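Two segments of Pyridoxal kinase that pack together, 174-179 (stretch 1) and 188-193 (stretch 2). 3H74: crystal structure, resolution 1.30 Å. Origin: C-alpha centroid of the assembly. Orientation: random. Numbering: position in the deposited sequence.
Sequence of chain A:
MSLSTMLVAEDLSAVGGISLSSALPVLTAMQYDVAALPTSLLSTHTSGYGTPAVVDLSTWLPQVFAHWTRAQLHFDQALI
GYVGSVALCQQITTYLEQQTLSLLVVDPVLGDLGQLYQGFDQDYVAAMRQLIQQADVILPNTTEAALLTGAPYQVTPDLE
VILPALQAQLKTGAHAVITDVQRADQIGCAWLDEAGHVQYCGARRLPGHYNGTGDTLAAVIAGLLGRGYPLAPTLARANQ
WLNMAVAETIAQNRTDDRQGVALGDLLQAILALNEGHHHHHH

Stretch 1 174-179: AHAVIT
Stretch 2 (188-193) GCAWLD

The two segments of this pyridoxal kinase chain run antiparallel, their end-to-end directions 159° apart, and they bury 336 Å² between them. Residues 188-192 are extended strand throughout; stretch 1 is also largely extended, with phi/psi of -130/125 at His-175, -123/116 at Val-177 and -87/130 at Ile-178, until Thr-179, at -101/-5, turns the chain through a corner. The register sets Val-177 against Trp-191 (CA to CA 4.8 Å), Ile-178 against Ala-190 (5.3 Å) and Thr-179 against Cys-189 (4.3 Å).

One residue pair fixes this register. Ile-178 and Ala-190 form an antiparallel hydrogen-bonded bridge, in which Ile-178 N donates to Ala-190 O at 3.0 Å (N-H...O angle 147°) and Ala-190 N donates to Ile-178 O at 2.9 Å (160°). Both acceptors are also approached by a CA-H group: Val-177 CA lies 3.4 Å from Ala-190 O, and Cys-189 CA lies 3.1 Å from Ile-178 O, with angles at H of 145° and 148°. The side chains of the bridged pair share a face of the sheet. Ile-178 is beta-branched and suits an extended backbone; its chi1 is m (-61°) and its chi2 t (174°). Ala-190, at -123/142, adds only a methyl group beside it.

Cys-189, Val-177 and Trp-191 have the most surface covered by the opposing stretch, 46, 44 and 43 Å². Val-177, with chi1 t (-179°), places CG1 3.6 Å from Cys-189 CB and CG2 4.0 Å from Trp-191 CB, so its two methyls reach successive odd-numbered residues of the partner strand. A branched aliphatic side chain fits this position because it can make both apolar contacts at once. Cys-189 (-109/139, chi1 m, -67°) is compact enough for close packing; its SG is 4.0 Å from Thr-179 CA and 4.2 Å from Thr-179 CG2, and is hydrogen-bonded elsewhere in the structure. Thr-179 has chi1 p (60°) and its CA-to-CB bond points away from stretch 2.

Trp-191 is more fully stretched (-158/168). Its CA-to-CB bond points toward stretch 1, but chi1 p (75°) and chi2 103° lead the indole away, so its close contacts with stretch 1 are made by CB. Trp-191 CB also lies 3.5 Å from Ala-176 O.

Beyond the bridge, water extends the polar connection. One water accepts from Leu-192 N and donates to Ala-176 O, both at 2.8 Å, filling the space between two backbone groups that do not meet directly. A second donates to Leu-192 O at 2.7 Å and hydrogen-bonds His-175 ND1 at 2.8 Å. Histidine, with chi1 m (-52°) and chi2 -76°, suits this partly exposed end because its ring nitrogen can join such a link; Leu-192 O sits at the ring edge, 4.4 Å from His-175 ND1. At the other end, Thr-179 O and Gly-188 O approach to 3.1 Å, but both are acceptors and form no hydrogen bond.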

# COMPACT_ATOMS: atom_id res chain seq x y z
N ALA A 174 -8.68 -11.98 -8.69
CA ALA A 174 -8.02 -10.99 -7.82
C ALA A 174 -8.49 -11.09 -6.38
O ALA A 174 -9.49 -11.77 -6.09
CB ALA A 174 -8.23 -9.60 -8.36
N HIS A 175 -7.80 -10.41 -5.47
CA HIS A 175 -8.05 -10.51 -4.04
C HIS A 175 -8.20 -9.16 -3.38
O HIS A 175 -7.30 -8.31 -3.47
CB HIS A 175 -6.89 -11.23 -3.36
CG HIS A 175 -6.55 -12.53 -3.98
ND1 HIS A 175 -7.31 -13.66 -3.78
CD2 HIS A 175 -5.54 -12.89 -4.81
CE1 HIS A 175 -6.78 -14.67 -4.46
NE2 HIS A 175 -5.71 -14.22 -5.10
N ALA A 176 -9.33 -8.97 -2.70
CA ALA A 176 -9.52 -7.83 -1.82
C ALA A 176 -9.08 -8.23 -0.41
O ALA A 176 -9.56 -9.23 0.14
CB ALA A 176 -10.97 -7.39 -1.83
N VAL A 177 -8.15 -7.48 0.16
CA VAL A 177 -7.65 -7.76 1.50
C VAL A 177 -7.85 -6.53 2.37
O VAL A 177 -7.25 -5.48 2.10
CB VAL A 177 -6.14 -8.12 1.46
CG1 VAL A 177 -5.64 -8.44 2.86
CG2 VAL A 177 -5.87 -9.27 0.51
N ILE A 178 -8.69 -6.63 3.40
CA ILE A 178 -8.85 -5.53 4.35
C ILE A 178 -7.79 -5.68 5.44
O ILE A 178 -7.64 -6.75 6.01
CB ILE A 178 -10.28 -5.48 4.95
CG1 ILE A 178 -11.30 -5.27 3.83
CG2 ILE A 178 -10.39 -4.37 5.99
CD1 ILE A 178 -12.76 -5.35 4.28
N THR A 179 -7.06 -4.60 5.73
CA THR A 179 -5.78 -4.70 6.47
C THR A 179 -5.79 -4.35 7.97
O THR A 179 -4.77 -4.52 8.65
CB THR A 179 -4.69 -3.84 5.80
OG1 THR A 179 -5.11 -2.47 5.79
CG2 THR A 179 -4.42 -4.32 4.37
N GLY A 188 -5.10 -7.41 11.92
CA GLY A 188 -4.56 -8.07 10.74
C GLY A 188 -5.45 -7.99 9.52
O GLY A 188 -6.29 -7.10 9.40
N CYS A 189 -5.24 -8.96 8.64
CA CYS A 189 -5.82 -8.96 7.30
C CYS A 189 -6.92 -10.00 7.16
O CYS A 189 -6.79 -11.13 7.64
CB CYS A 189 -4.72 -9.25 6.28
SG CYS A 189 -3.46 -7.95 6.14
N ALA A 190 -7.98 -9.61 6.48
CA ALA A 190 -9.05 -10.54 6.13
C ALA A 190 -9.25 -10.56 4.64
O ALA A 190 -9.16 -9.53 3.98
CB ALA A 190 -10.34 -10.14 6.83
N TRP A 191 -9.53 -11.75 4.10
CA TRP A 191 -9.71 -11.93 2.67
C TRP A 191 -10.53 -13.20 2.42
O TRP A 191 -10.73 -14.01 3.33
CB TRP A 191 -8.35 -12.01 1.96
CG TRP A 191 -7.64 -13.31 2.15
CD1 TRP A 191 -7.55 -14.32 1.24
CD2 TRP A 191 -6.93 -13.76 3.31
NE1 TRP A 191 -6.83 -15.37 1.76
CE2 TRP A 191 -6.44 -15.05 3.03
CE3 TRP A 191 -6.65 -13.19 4.57
CZ2 TRP A 191 -5.69 -15.79 3.95
CZ3 TRP A 191 -5.91 -13.93 5.49
CH2 TRP A 191 -5.44 -15.21 5.17
N LEU A 192 -10.98 -13.37 1.18
CA LEU A 192 -11.72 -14.57 0.79
C LEU A 192 -10.78 -15.59 0.17
O LEU A 192 -10.01 -15.25 -0.73
CB LEU A 192 -12.83 -14.22 -0.21
CG LEU A 192 -13.96 -13.30 0.24
CD1 LEU A 192 -14.83 -12.94 -0.95
CD2 LEU A 192 -14.80 -13.91 1.36
N ASP A 193 -10.86 -16.82 0.61
CA ASP A 193 -10.17 -17.91 -0.04
C ASP A 193 -10.90 -18.33 -1.30
O ASP A 193 -11.93 -17.81 -1.62
CB ASP A 193 -9.91 -19.09 0.94
CG ASP A 193 -11.16 -19.85 1.36
OD1 ASP A 193 -12.18 -19.70 0.81
OD2 ASP A 193 -11.01 -20.57 2.31
O HOH W 1 -9.50 -13.07 -2.18
O HOH W 2 -11.67 -10.99 -0.21